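Local coordinates for protein Sfrice_029225 (Spodoptera frugiperda, PDB 6I50) that is an arthropod TNF-family cytokine of the Eiger type, assembles as a trimer, and probably signals by binding TNF receptors, at the interface of chains A and B. Numbering follows the deposited sequence. Chains: chain A/B, Sfrice_029225.

The interface of chains A and B. Residues chain A 103, 124-126; chain B 7, 73, 154.
The phenol of B:Tyr73 meets the strand of A:Ala124, A:Ala125 and A:Ala126. With chi1 at 57°, CG sits between the backbone N and carbonyl carbon, which sends the ring along the alanine strand. CD1 then comes to 4.0 Å from the carbonyl O of A:Ala124. Next along the ring, CE1 packs on CA of A:Ala125 at 3.8 Å. On the other branch, CE2 lies near the backbone N of A:Ala126. CZ comes to 3.6 Å from A:Ala126 N. At the tip, the hydroxyl OH accepts a hydrogen bond from A:Ala126 N at 2.9 Å, fairly straight at 161°, and touches that residue's methyl CB. The same OH is hydrogen bonded to ND1 of B:His7 at 2.7 Å; either atom could be the donor. Two bonds therefore grip the hydroxyl, and B:His7 helps to position it from within chain B.

The imidazole of B:His7 also touches chain A. Its CE1 meets the methyl of A:Ala125 at 3.7 Å, and the carbonyl O of A:Ala126 lies over one face toward the rim. B:Phe154 takes the methyl of A:Ala125 over a face of its ring, again off-centre. Its CE1 lies 3.2 Å from the carbonyl O of A:Ala124. Its CE2 meets CD1 of A:Leu103 at 3.6 Å, the leucine and phenylalanine side chains running roughly perpendicular.

Replacing B:Tyr73 with a phenylalanine would probably leave A:Ala126 N and B:His7 ND1 without their shared hydroxyl partner, and the imidazole less firmly fixed.

Chain A supplies strands 100-108 and 117-129. Chain B supplies strands 5-10, 68-80 and 154-161. The site joins two jelly-roll subunits of the TNF trimer, with three alanines and a leucine on chain A facing three rings on chain B.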
ATOM      1  N   LEU A 103      -0.231   8.742 -10.289  1.00 12.86           N
ATOM      2  CA  LEU A 103      -0.914   7.784  -9.432  1.00 14.11           C
ATOM      3  C   LEU A 103      -2.330   8.278  -9.191  1.00 14.34           C
ATOM      4  O   LEU A 103      -2.570   9.484  -9.114  1.00 10.57           O
ATOM      5  CB  LEU A 103      -0.164   7.629  -8.103  1.00 16.36           C
ATOM      6  CG  LEU A 103      -0.112   6.332  -7.319  1.00 26.83           C
ATOM      7  CD1 LEU A 103       0.321   5.178  -8.212  1.00 27.77           C
ATOM      8  CD2 LEU A 103       0.870   6.528  -6.167  1.00 18.05           C
ATOM      9  N   ALA A 124       0.415   3.294  -3.848  1.00  8.72           N
ATOM     10  CA  ALA A 124       1.867   3.386  -3.821  1.00  8.11           C
ATOM     11  C   ALA A 124       2.421   2.740  -5.078  1.00  8.92           C
ATOM     12  O   ALA A 124       1.773   1.888  -5.687  1.00 10.43           O
ATOM     13  CB  ALA A 124       2.450   2.716  -2.568  1.00  9.78           C
ATOM     14  N   ALA A 125       3.626   3.160  -5.463  1.00 10.33           N
ATOM     15  CA  ALA A 125       4.284   2.563  -6.621  1.00 10.31           C
ATOM     16  C   ALA A 125       5.738   3.003  -6.660  1.00 10.16           C
ATOM     17  O   ALA A 125       6.118   4.002  -6.045  1.00 12.48           O
ATOM     18  CB  ALA A 125       3.589   2.946  -7.932  1.00 12.24           C
ATOM     19  N   ALA A 126       6.545   2.243  -7.405  1.00  9.80           N
ATOM     20  CA  ALA A 126       7.918   2.635  -7.717  1.00 11.84           C
ATOM     21  C   ALA A 126       7.896   3.555  -8.933  1.00 13.05           C
ATOM     22  O   ALA A 126       7.549   3.123 -10.035  1.00 14.41           O
ATOM     23  CB  ALA A 126       8.785   1.407  -7.981  1.00 14.60           C
TER
ATOM     24  N   HIS B   7       8.430  -2.357 -12.693  1.00  9.98           N
ATOM     25  CA  HIS B   7       7.080  -1.838 -12.541  1.00  9.29           C
ATOM     26  C   HIS B   7       6.376  -1.961 -13.883  1.00  9.99           C
ATOM     27  O   HIS B   7       6.913  -1.525 -14.902  1.00 11.22           O
ATOM     28  CB  HIS B   7       7.086  -0.375 -12.087  1.00  9.63           C
ATOM     29  CG  HIS B   7       5.718   0.205 -11.907  1.00  9.75           C
ATOM     30  ND1 HIS B   7       5.014   0.098 -10.726  1.00 10.48           N
ATOM     31  CD2 HIS B   7       4.920   0.893 -12.759  1.00 12.36           C
ATOM     32  CE1 HIS B   7       3.847   0.708 -10.855  1.00 12.09           C
ATOM     33  NE2 HIS B   7       3.768   1.201 -12.077  1.00 13.20           N
ATOM     34  N   TYR B  73       3.640  -5.301  -5.082  1.00 10.56           N
ATOM     35  CA  TYR B  73       2.443  -4.486  -4.916  1.00  9.06           C
ATOM     36  C   TYR B  73       1.604  -4.557  -6.185  1.00  8.59           C
ATOM     37  O   TYR B  73       2.130  -4.703  -7.293  1.00  9.03           O
ATOM     38  CB  TYR B  73       2.793  -3.026  -4.563  1.00  8.75           C
ATOM     39  CG  TYR B  73       3.683  -2.343  -5.575  1.00 11.94           C
ATOM     40  CD1 TYR B  73       3.138  -1.738  -6.708  1.00 13.92           C
ATOM     41  CD2 TYR B  73       5.065  -2.303  -5.403  1.00 11.33           C
ATOM     42  CE1 TYR B  73       3.950  -1.128  -7.651  1.00 10.50           C
ATOM     43  CE2 TYR B  73       5.887  -1.683  -6.339  1.00 11.89           C
ATOM     44  CZ  TYR B  73       5.319  -1.098  -7.458  1.00 13.10           C
ATOM     45  OH  TYR B  73       6.128  -0.490  -8.387  1.00 13.80           O
ATOM     46  N   PHE B 154      -1.632  -1.414 -11.983  1.00  9.84           N
ATOM     47  CA  PHE B 154      -0.214  -1.735 -12.129  1.00  9.87           C
ATOM     48  C   PHE B 154       0.159  -2.905 -11.227  1.00 11.19           C
ATOM     49  O   PHE B 154      -0.581  -3.279 -10.313  1.00 10.54           O
ATOM     50  CB  PHE B 154       0.664  -0.520 -11.806  1.00  9.65           C
ATOM     51  CG  PHE B 154       0.255   0.215 -10.551  1.00 11.49           C
ATOM     52  CD1 PHE B 154       0.660  -0.234  -9.302  1.00 13.13           C
ATOM     53  CD2 PHE B 154      -0.519   1.363 -10.625  1.00 11.06           C
ATOM     54  CE1 PHE B 154       0.285   0.438  -8.152  1.00 10.77           C
ATOM     55  CE2 PHE B 154      -0.894   2.041  -9.477  1.00 14.08           C
ATOM     56  CZ  PHE B 154      -0.482   1.582  -8.237  1.00 11.09           C
TER